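Local coordinates for protein AvmM (Streptomyces sp. NBRC 109436, PDB 7FE6) that catalyses macrocyclization through dehydration and Michael-type addition in the biosynthesis of alchivemycin A, at residues 26-31 with 183-188; 45-50 with 134-139; 54-59 with 163-168; 66-71 with 149-154. All blocks are in the same frame, centred on the assembly; numbering follows the deposited sequence.

Interaction 1: residues 26-31 with 183-188; sequences ADFIGV and QQASFR
In F28, chi1 of -72° sets CG anti to the carbonyl carbon, on the side of strand 183-188, and A185 CB then lies over one face of the ring, 4.1 Å from its centroid. With 19° between that line and the ring normal, this is a CH-pi contact, displaced toward the rim. The same methyl also meets V31, whose CG1, anti to the backbone N, stops 3.9 Å from A185 CB. At its edge the ring approaches a carbonyl: F28 CE2 is 3.5 Å from Q183 O, close to the ring plane. Beside this apolar group, the aliphatic part of Q183 lies against the backbone of A26, with Q183 CG 3.1 Å from A26 O. The axes of the short strands run 7.1 Å apart at 25°, and each strand takes its backbone bonds elsewhere: D27 pairs with F46, A185 with I155. The contact therefore joins the outermost strand of one sheet, 24-29, to strand 178-189 of the other, which lies inside the short edge strand 34-35. On the neighbouring copies, A185 packs on I29 of the second subunit and I29 on A185 of the third. Methyl, ring and methylene groups, set against the carbonyl oxygens of A26 and Q183, carry the join, so it rests on packing rather than on polar pairing.

Interaction 2: residues 45-50 with 134-139; sequences VFYTNR and ESVTAH. With ZHU (Alchivemycin A), chain I.
V136 CB lies over one face of the Y47 ring, 3.8 Å from its centroid and 27° off the normal, a CH-pi contact offset toward the rim. The two side chains run side by side, and Y47 CZ comes within 3.4 Å of V136 CB. In Y47, chi1 of 58° puts CG between the backbone N and carbonyl carbon, and from there the ring lies alongside V136; its hydroxyl hydrogen-bonds T58. An alanine at Y47 would probably leave V136 without the ring beneath it and T58 without its hydroxyl partner. On the same side of the sheet V45 CG1 packs 4.1 Å from A138 CB; on the other, T137 OG1 sits 3.3 Å from F46 CB, and T137 and S135 use their hydroxyls on S186 and Q184 of the third subunit. The backbone sets this spacing: Y47 N to V136 O and V136 N to Y47 O are both 2.9 Å, V45 and A138 are bonded in both directions, and N49 N bonds E134 O. Where the ladder ends, the ligand begins, with E134 OE1 3.4 Å from C7 of alchivemycin A and R50 NH1, also bonded to L182 O of the third subunit, 3.9 Å from its C1. With 171° between the strand axes, this is a regular antiparallel ladder of a five-stranded sheet, one face lining a subunit interface and one end bordering the ligand pocket.

Interaction 3: residues 54-59 with 163-168; sequences AYPDTG and DAPGDK
P56 and P165 meet through their rings, the apolar part of this surface contact: P56 CB lies 3.7 Å from P165 CG, and P56 CG is 3.9 Å from both P165 CG and P165 CD. Ring methylenes also press on backbone, P56 CD standing 3.5 Å from D163 O. The aromatic part is slighter. The Y55 ring offers its edge, with CE1 4.0 Å from D163 CA and that carbon near the ring plane; CG anti to the carbonyl carbon (chi1 -85°) starts the ring on this course. The loop 163-168 owes its shape to a type II beta turn from A164 to D167, closed by D167 N to A164 O at 2.9 Å, with P165 and G166 at its two central positions; G166 has the positive phi of 84° expected at the third. The turn lies in the loop that follows strand 153-162, facing the approach to strand 57-66. Among polar interactions, D167 OD2 accepts A164 N at 2.9 Å from above the carboxylate plane, a side-chain bond spanning the turn. Beyond the two segments the Y55 hydroxyl and D163 OD1 both hydrogen-bond the hydroxyl of Y12, and the backbone O of D163 takes the hydroxyl of Y53.

Interaction 4: residues 66-71 with 149-154; sequences FSDRDD and TSEHAG
F66 and A153 form an antiparallel, non-hydrogen-bonded pair with CA atoms 4.5 Å apart, and next to it S67 N bonds H152 O at 3.0 Å. The second segment turns a corner at E151 and H152, which brings S150 back against the F66 ring. S150 CB lies over the ring centre, 3.9 Å from the centroid and 8° off the normal, while A153 CB touches F66 CD1. S67 OG adds a second bond to H152 O, at 2.7 Å, so this carbonyl is gripped twice by one residue. D68, with CG between its backbone N and carbonyl carbon (chi1 55°), spreads its carboxylate over the corner: OD1 takes S150 OG at 2.8 Å, and OD2 takes E151 N at 2.7 Å with a nearly straight N-H (170°), both on the syn sides. R69 holds D71 side-on, NE to OD1 and NH2 to OD2 in the guanidinium plane, and turns NH1 to T149 O at 2.9 Å. A leucine at R69 would probably leave the D71 carboxylate without its charged mate and T149 O without this donor. The contact lies where strand 57-66 ends and strand 153-162 begins; strand 178-189 flanks it through L189 and F187, and H152 bonds H139 of the second subunit.

Overall arrangement
From the N terminus, strand 24-29 opens the widest loop, which interaction 1 closes only at strand 178-189; the other three contacts lie within it. Strand 40-49 next opens the loop of interaction 2, closed at strand 135-144. Strand 57-66 begins interaction 3 at its entry and interaction 4 at its exit, and since 149-154 precedes 163-168, 4 falls within 3, while 2 crosses both. Interaction 2 belongs to one five-stranded sheet; 3 and 4 lie at opposite ends of the neighbouring strands 57-66 and 153-162 of the other, and 1 bridges the sheets. D27 N to F46 O (3.0 Å) couples 1 to 2, R188 to E151 couples 1 to 4, and the Y47 hydroxyl couples 2 to 3.

Interaction 1: residues 26-31 with 183-188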
# COMPACT_ATOMS: atom_id res chain seq x y z
N ALA A 26 4.44 -1.14 8.76
CA ALA A 26 3.94 -2.39 8.20
C ALA A 26 3.17 -2.15 6.90
O ALA A 26 2.51 -1.12 6.73
CB ALA A 26 3.05 -3.12 9.20
N ASP A 27 3.23 -3.13 5.99
CA ASP A 27 2.54 -3.05 4.71
C ASP A 27 1.73 -4.31 4.45
O ASP A 27 2.13 -5.42 4.83
CB ASP A 27 3.50 -2.81 3.56
CG ASP A 27 4.24 -1.51 3.70
OD1 ASP A 27 3.58 -0.46 3.80
OD2 ASP A 27 5.49 -1.52 3.70
N PHE A 28 0.57 -4.13 3.79
CA PHE A 28 -0.29 -5.23 3.36
C PHE A 28 -0.16 -5.44 1.85
O PHE A 28 0.00 -4.48 1.08
CB PHE A 28 -1.76 -4.94 3.71
CG PHE A 28 -2.09 -5.05 5.18
CD1 PHE A 28 -2.26 -6.29 5.79
CD2 PHE A 28 -2.30 -3.91 5.94
CE1 PHE A 28 -2.60 -6.39 7.12
CE2 PHE A 28 -2.64 -4.02 7.31
CZ PHE A 28 -2.78 -5.26 7.88
N ILE A 29 -0.26 -6.70 1.43
CA ILE A 29 -0.35 -7.06 0.02
C ILE A 29 -1.49 -8.05 -0.14
O ILE A 29 -1.53 -9.06 0.57
CB ILE A 29 0.96 -7.68 -0.52
CG1 ILE A 29 2.10 -6.67 -0.55
CG2 ILE A 29 0.74 -8.22 -1.94
CD1 ILE A 29 1.92 -5.56 -1.59
N GLY A 30 -2.42 -7.76 -1.05
CA GLY A 30 -3.42 -8.73 -1.45
C GLY A 30 -4.61 -8.86 -0.54
O GLY A 30 -5.36 -9.84 -0.66
N VAL A 31 -4.82 -7.92 0.38
CA VAL A 31 -6.04 -7.88 1.19
C VAL A 31 -7.21 -7.43 0.33
O VAL A 31 -7.19 -6.32 -0.21
CB VAL A 31 -5.87 -6.92 2.38
CG1 VAL A 31 -7.11 -7.00 3.30
CG2 VAL A 31 -4.61 -7.26 3.15
N GLN A 183 -0.82 -0.13 10.89
CA GLN A 183 -1.26 -0.09 9.51
C GLN A 183 -2.63 -0.75 9.37
O GLN A 183 -2.89 -1.81 9.96
CB GLN A 183 -0.27 -0.79 8.58
CG GLN A 183 -0.45 -0.41 7.11
CD GLN A 183 -0.01 1.02 6.84
OE1 GLN A 183 0.75 1.60 7.62
NE2 GLN A 183 -0.50 1.61 5.77
N GLN A 184 -3.48 -0.16 8.55
CA GLN A 184 -4.88 -0.52 8.46
C GLN A 184 -5.16 -1.12 7.09
O GLN A 184 -4.53 -0.76 6.09
CB GLN A 184 -5.77 0.72 8.69
CG GLN A 184 -7.28 0.52 8.63
CD GLN A 184 -8.05 1.79 9.02
OE1 GLN A 184 -7.48 2.73 9.56
NE2 GLN A 184 -9.32 1.84 8.69
N ALA A 185 -6.10 -2.04 7.05
CA ALA A 185 -6.72 -2.48 5.81
C ALA A 185 -8.21 -2.56 6.09
O ALA A 185 -8.64 -3.41 6.88
CB ALA A 185 -6.15 -3.82 5.35
N SER A 186 -8.99 -1.66 5.49
CA SER A 186 -10.44 -1.66 5.68
C SER A 186 -11.13 -2.56 4.67
O SER A 186 -10.75 -2.61 3.50
CB SER A 186 -11.01 -0.25 5.56
OG SER A 186 -10.53 0.57 6.60
N PHE A 187 -12.16 -3.24 5.10
CA PHE A 187 -12.83 -4.18 4.22
C PHE A 187 -14.27 -4.31 4.69
O PHE A 187 -14.66 -3.73 5.70
CB PHE A 187 -12.10 -5.53 4.20
CG PHE A 187 -12.17 -6.29 5.50
CD1 PHE A 187 -11.31 -6.00 6.53
CD2 PHE A 187 -13.10 -7.33 5.66
CE1 PHE A 187 -11.38 -6.71 7.73
CE2 PHE A 187 -13.18 -8.03 6.84
CZ PHE A 187 -12.32 -7.73 7.89
N ARG A 188 -15.07 -4.99 3.88
CA ARG A 188 -16.37 -5.48 4.31
C ARG A 188 -16.35 -7.00 4.30
O ARG A 188 -15.68 -7.62 3.46
CB ARG A 188 -17.48 -4.97 3.39
CG ARG A 188 -17.78 -3.49 3.53
CD ARG A 188 -19.08 -3.17 2.82
NE ARG A 188 -19.06 -3.63 1.43
CZ ARG A 188 -19.69 -4.71 0.99
NH1 ARG A 188 -20.41 -5.47 1.82
NH2 ARG A 188 -19.62 -5.05 -0.30

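Interaction 2: residues 45-50 with 134-139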
# COMPACT_ATOMS: atom_id res chain seq x y z
N VAL A 45 1.68 -9.69 4.87
CA VAL A 45 1.89 -8.48 5.65
C VAL A 45 3.32 -8.56 6.16
O VAL A 45 3.81 -9.65 6.49
CB VAL A 45 0.83 -8.36 6.78
CG1 VAL A 45 0.69 -9.67 7.56
CG2 VAL A 45 1.13 -7.18 7.73
N PHE A 46 4.01 -7.43 6.19
CA PHE A 46 5.42 -7.46 6.54
C PHE A 46 5.76 -6.17 7.28
O PHE A 46 5.21 -5.11 6.97
CB PHE A 46 6.31 -7.65 5.30
CG PHE A 46 5.78 -7.00 4.02
CD1 PHE A 46 4.82 -7.65 3.24
CD2 PHE A 46 6.29 -5.78 3.58
CE1 PHE A 46 4.33 -7.07 2.08
CE2 PHE A 46 5.82 -5.18 2.41
CZ PHE A 46 4.84 -5.83 1.65
N TYR A 47 6.65 -6.27 8.25
CA TYR A 47 7.08 -5.08 8.97
C TYR A 47 8.54 -4.80 8.66
O TYR A 47 9.35 -5.74 8.55
CB TYR A 47 6.81 -5.19 10.48
CG TYR A 47 7.44 -6.36 11.22
CD1 TYR A 47 6.80 -7.61 11.29
CD2 TYR A 47 8.65 -6.20 11.92
CE1 TYR A 47 7.36 -8.68 12.00
CE2 TYR A 47 9.22 -7.26 12.63
CZ TYR A 47 8.56 -8.50 12.67
OH TYR A 47 9.11 -9.55 13.36
N THR A 48 8.88 -3.52 8.49
CA THR A 48 10.17 -3.08 7.97
C THR A 48 10.77 -2.03 8.90
O THR A 48 10.06 -1.13 9.35
CB THR A 48 10.05 -2.48 6.57
OG1 THR A 48 9.50 -3.44 5.66
CG2 THR A 48 11.42 -1.99 6.05
N ASN A 49 12.06 -2.16 9.18
CA ASN A 49 12.74 -1.17 10.01
C ASN A 49 13.16 -0.02 9.10
O ASN A 49 14.16 -0.09 8.38
CB ASN A 49 13.94 -1.76 10.74
CG ASN A 49 14.48 -0.82 11.82
OD1 ASN A 49 14.15 0.36 11.83
ND2 ASN A 49 15.30 -1.35 12.73
N ARG A 50 12.34 1.04 9.10
CA ARG A 50 12.65 2.28 8.40
C ARG A 50 13.51 3.22 9.22
O ARG A 50 13.89 4.27 8.72
CB ARG A 50 11.35 2.98 8.04
CG ARG A 50 10.42 2.15 7.19
CD ARG A 50 10.90 2.11 5.75
NE ARG A 50 9.92 1.56 4.83
CZ ARG A 50 10.24 0.91 3.72
NH1 ARG A 50 11.52 0.72 3.39
NH2 ARG A 50 9.28 0.41 2.94
N GLU A 134 15.79 -3.96 7.13
CA GLU A 134 15.34 -5.33 7.02
C GLU A 134 13.83 -5.44 7.29
O GLU A 134 13.19 -4.54 7.85
CB GLU A 134 16.11 -6.24 7.99
CG GLU A 134 17.62 -6.24 7.84
CD GLU A 134 18.12 -6.91 6.58
OE1 GLU A 134 17.36 -7.66 5.92
OE2 GLU A 134 19.30 -6.71 6.26
N SER A 135 13.28 -6.60 6.94
CA SER A 135 11.84 -6.77 7.07
C SER A 135 11.52 -8.23 7.35
O SER A 135 12.30 -9.13 7.02
CB SER A 135 11.09 -6.28 5.81
OG SER A 135 11.12 -7.23 4.77
N VAL A 136 10.36 -8.44 8.00
CA VAL A 136 9.82 -9.76 8.33
C VAL A 136 8.42 -9.85 7.75
O VAL A 136 7.62 -8.93 7.91
CB VAL A 136 9.79 -10.01 9.86
CG1 VAL A 136 9.05 -11.30 10.20
CG2 VAL A 136 11.21 -10.01 10.45
N THR A 137 8.10 -10.98 7.11
CA THR A 137 6.82 -11.17 6.45
C THR A 137 6.05 -12.27 7.15
O THR A 137 6.62 -13.31 7.50
CB THR A 137 7.00 -11.56 4.97
OG1 THR A 137 7.53 -10.47 4.21
CG2 THR A 137 5.68 -12.05 4.35
N ALA A 138 4.74 -12.06 7.31
CA ALA A 138 3.81 -13.14 7.60
C ALA A 138 2.96 -13.33 6.36
O ALA A 138 2.37 -12.36 5.86
CB ALA A 138 2.95 -12.82 8.83
N HIS A 139 2.93 -14.54 5.84
CA HIS A 139 1.89 -14.93 4.89
C HIS A 139 0.70 -15.42 5.71
O HIS A 139 0.87 -16.19 6.66
CB HIS A 139 2.41 -16.02 3.96
CG HIS A 139 3.61 -15.62 3.15
ND1 HIS A 139 3.51 -15.20 1.83
CD2 HIS A 139 4.92 -15.54 3.47
CE1 HIS A 139 4.72 -14.91 1.37
NE2 HIS A 139 5.59 -15.11 2.35
C1 ZHU I . 11.65 -2.73 1.54
C11 ZHU I . 17.01 -7.99 -1.38
C12 ZHU I . 15.69 -7.42 -1.90
C14 ZHU I . 17.37 -6.15 -3.25
C15 ZHU I . 17.92 -5.05 -3.76
C17 ZHU I . 19.55 -4.56 -5.59
C19 ZHU I . 20.73 -2.56 -4.88
C2 ZHU I . 12.63 -3.87 1.69
C21 ZHU I . 21.00 -0.62 -3.34
C22 ZHU I . 21.66 -1.54 -2.33
C24 ZHU I . 21.29 -3.55 -3.85
C25 ZHU I . 20.14 -4.32 -3.13
C27 ZHU I . 19.95 -5.48 -0.74
C28 ZHU I . 23.10 -3.56 -2.02
C29 ZHU I . 20.35 0.55 -2.62
C31 ZHU I . 14.06 -2.21 2.62
C35 ZHU I . 17.39 -9.85 1.97
C38 ZHU I . 19.67 -6.22 1.68
C5 ZHU I . 16.17 -4.72 1.66
C7 ZHU I . 17.16 -6.77 2.61
C9 ZHU I . 17.31 -8.70 0.96
N33 ZHU I . 18.54 -5.45 1.15
O32 ZHU I . 14.45 -5.69 3.02
O34 ZHU I . 15.16 -8.00 1.84
O36 ZHU I . 21.49 -6.11 -2.40
O40 ZHU I . 21.83 -6.84 0.39
O41 ZHU I . 17.76 -4.35 -0.88

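Interaction 3: residues 54-59 with 163-168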
# COMPACT_ATOMS: atom_id res chain seq x y z
N ALA A 54 18.53 -1.05 15.66
CA ALA A 54 18.28 -2.48 15.48
C ALA A 54 17.59 -3.04 16.72
O ALA A 54 18.12 -2.90 17.84
CB ALA A 54 19.59 -3.23 15.24
N TYR A 55 16.41 -3.65 16.54
CA TYR A 55 15.66 -4.22 17.65
C TYR A 55 16.08 -5.67 17.89
O TYR A 55 16.21 -6.45 16.94
CB TYR A 55 14.17 -4.15 17.39
CG TYR A 55 13.61 -2.82 17.81
CD1 TYR A 55 13.35 -2.56 19.14
CD2 TYR A 55 13.38 -1.82 16.87
CE1 TYR A 55 12.86 -1.35 19.53
CE2 TYR A 55 12.89 -0.60 17.26
CZ TYR A 55 12.63 -0.37 18.60
OH TYR A 55 12.13 0.84 19.03
N PRO A 56 16.27 -6.05 19.16
CA PRO A 56 16.82 -7.39 19.44
C PRO A 56 15.84 -8.52 19.21
O PRO A 56 16.26 -9.67 18.98
CB PRO A 56 17.24 -7.30 20.91
CG PRO A 56 16.38 -6.21 21.48
CD PRO A 56 16.17 -5.22 20.37
N ASP A 57 14.54 -8.26 19.30
CA ASP A 57 13.56 -9.31 19.05
C ASP A 57 12.27 -8.65 18.61
O ASP A 57 11.90 -7.58 19.12
CB ASP A 57 13.36 -10.18 20.31
CG ASP A 57 12.95 -11.60 19.97
OD1 ASP A 57 12.83 -11.92 18.76
OD2 ASP A 57 12.74 -12.40 20.92
N THR A 58 11.61 -9.23 17.61
CA THR A 58 10.41 -8.62 17.06
C THR A 58 9.44 -9.71 16.65
O THR A 58 9.86 -10.80 16.25
CB THR A 58 10.68 -7.78 15.83
OG1 THR A 58 11.21 -8.63 14.81
CG2 THR A 58 11.65 -6.62 16.13
N GLY A 59 8.16 -9.37 16.67
CA GLY A 59 7.11 -10.22 16.13
C GLY A 59 5.91 -9.40 15.74
O GLY A 59 5.68 -8.31 16.27
N ASP A 163 12.33 -3.68 23.28
CA ASP A 163 13.33 -2.62 23.32
C ASP A 163 14.71 -3.15 23.70
O ASP A 163 15.69 -2.96 22.97
CB ASP A 163 12.89 -1.54 24.30
CG ASP A 163 13.85 -0.37 24.34
OD1 ASP A 163 13.89 0.39 23.35
OD2 ASP A 163 14.57 -0.24 25.37
N ALA A 164 14.81 -3.83 24.84
CA ALA A 164 16.09 -4.31 25.31
C ALA A 164 16.09 -5.84 25.35
O ALA A 164 15.05 -6.45 25.60
CB ALA A 164 16.39 -3.78 26.71
N PRO A 165 17.24 -6.47 25.10
CA PRO A 165 17.26 -7.94 25.05
C PRO A 165 16.86 -8.51 26.40
O PRO A 165 17.31 -8.06 27.45
CB PRO A 165 18.71 -8.27 24.70
CG PRO A 165 19.23 -7.03 24.05
CD PRO A 165 18.55 -5.90 24.76
N GLY A 166 15.98 -9.51 26.36
CA GLY A 166 15.47 -10.06 27.59
C GLY A 166 14.31 -9.29 28.17
O GLY A 166 13.87 -9.63 29.28
N ASP A 167 13.82 -8.26 27.49
CA ASP A 167 12.60 -7.60 27.92
C ASP A 167 11.43 -8.54 27.69
O ASP A 167 11.52 -9.49 26.91
CB ASP A 167 12.40 -6.27 27.18
CG ASP A 167 13.20 -5.12 27.79
OD1 ASP A 167 13.85 -5.33 28.85
OD2 ASP A 167 13.19 -4.01 27.21
N LYS A 168 10.34 -8.29 28.40
CA LYS A 168 9.20 -9.19 28.39
C LYS A 168 8.00 -8.50 27.75
O LYS A 168 7.81 -7.29 27.89
CB LYS A 168 8.87 -9.64 29.81
CG LYS A 168 9.98 -10.44 30.47
CD LYS A 168 11.10 -9.54 31.00
CE LYS A 168 12.11 -10.27 31.88
NZ LYS A 168 11.73 -10.23 33.32

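Interaction 4: residues 66-71 with 149-154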
# COMPACT_ATOMS: atom_id res chain seq x y z
N PHE A 66 -14.39 -5.30 14.22
CA PHE A 66 -15.70 -5.02 13.65
C PHE A 66 -16.24 -3.75 14.28
O PHE A 66 -16.37 -3.67 15.51
CB PHE A 66 -16.68 -6.18 13.88
CG PHE A 66 -16.39 -7.42 13.06
CD1 PHE A 66 -15.34 -7.45 12.16
CD2 PHE A 66 -17.18 -8.56 13.20
CE1 PHE A 66 -15.08 -8.60 11.41
CE2 PHE A 66 -16.92 -9.71 12.45
CZ PHE A 66 -15.87 -9.73 11.56
N SER A 67 -16.57 -2.76 13.45
CA SER A 67 -17.06 -1.50 13.97
C SER A 67 -18.55 -1.54 14.29
O SER A 67 -19.04 -0.63 14.97
CB SER A 67 -16.81 -0.39 12.96
OG SER A 67 -17.73 -0.52 11.90
N ASP A 68 -19.28 -2.54 13.79
CA ASP A 68 -20.74 -2.53 13.79
C ASP A 68 -21.35 -3.72 14.50
O ASP A 68 -22.53 -4.03 14.29
CB ASP A 68 -21.26 -2.44 12.35
CG ASP A 68 -20.71 -3.54 11.45
OD1 ASP A 68 -19.74 -4.22 11.86
OD2 ASP A 68 -21.24 -3.71 10.33
N ARG A 69 -20.59 -4.38 15.36
CA ARG A 69 -21.08 -5.44 16.22
C ARG A 69 -19.99 -5.81 17.21
O ARG A 69 -18.80 -5.62 16.94
CB ARG A 69 -21.51 -6.66 15.41
CG ARG A 69 -20.47 -7.16 14.44
CD ARG A 69 -21.11 -8.10 13.45
NE ARG A 69 -21.70 -9.26 14.12
CZ ARG A 69 -22.43 -10.18 13.50
NH1 ARG A 69 -22.67 -10.08 12.20
NH2 ARG A 69 -22.94 -11.19 14.18
N ASP A 70 -20.40 -6.35 18.37
CA ASP A 70 -19.40 -6.65 19.39
C ASP A 70 -19.38 -8.12 19.78
O ASP A 70 -18.75 -8.48 20.79
CB ASP A 70 -19.61 -5.78 20.64
CG ASP A 70 -20.99 -5.90 21.20
OD1 ASP A 70 -21.66 -6.94 20.99
OD2 ASP A 70 -21.40 -4.95 21.90
N ASP A 71 -20.00 -9.00 18.98
CA ASP A 71 -20.04 -10.42 19.28
C ASP A 71 -18.90 -11.23 18.65
O ASP A 71 -18.80 -12.42 18.93
CB ASP A 71 -21.37 -11.01 18.80
CG ASP A 71 -21.71 -10.60 17.37
OD1 ASP A 71 -21.20 -9.55 16.91
OD2 ASP A 71 -22.46 -11.33 16.70
N THR A 149 -21.23 -11.35 9.37
CA THR A 149 -21.01 -10.28 8.41
C THR A 149 -20.60 -9.01 9.13
O THR A 149 -20.76 -8.87 10.35
CB THR A 149 -22.25 -9.97 7.58
OG1 THR A 149 -23.29 -9.47 8.44
CG2 THR A 149 -22.73 -11.21 6.83
N SER A 150 -20.05 -8.06 8.35
CA SER A 150 -19.73 -6.75 8.88
C SER A 150 -19.65 -5.75 7.74
O SER A 150 -19.08 -6.06 6.69
CB SER A 150 -18.41 -6.79 9.66
OG SER A 150 -18.05 -5.49 10.07
N GLU A 151 -20.19 -4.56 7.95
CA GLU A 151 -20.20 -3.55 6.91
C GLU A 151 -19.09 -2.50 7.06
O GLU A 151 -18.94 -1.64 6.18
CB GLU A 151 -21.59 -2.93 6.84
CG GLU A 151 -22.53 -3.95 6.21
CD GLU A 151 -21.99 -4.37 4.83
OE1 GLU A 151 -21.89 -3.44 3.97
OE2 GLU A 151 -21.58 -5.55 4.64
N HIS A 152 -18.31 -2.57 8.13
CA HIS A 152 -17.09 -1.78 8.20
C HIS A 152 -16.17 -2.43 9.23
O HIS A 152 -16.44 -2.37 10.44
CB HIS A 152 -17.35 -0.31 8.54
CG HIS A 152 -16.10 0.46 8.84
ND1 HIS A 152 -15.07 0.57 7.93
CD2 HIS A 152 -15.69 1.09 9.96
CE1 HIS A 152 -14.09 1.28 8.47
NE2 HIS A 152 -14.44 1.60 9.71
N ALA A 153 -15.08 -3.01 8.75
CA ALA A 153 -14.17 -3.78 9.55
C ALA A 153 -12.76 -3.45 9.09
O ALA A 153 -12.56 -2.84 8.03
CB ALA A 153 -14.44 -5.29 9.41
N GLY A 154 -11.78 -3.86 9.87
CA GLY A 154 -10.41 -3.64 9.49
C GLY A 154 -9.53 -4.77 9.97
O GLY A 154 -9.80 -5.39 11.01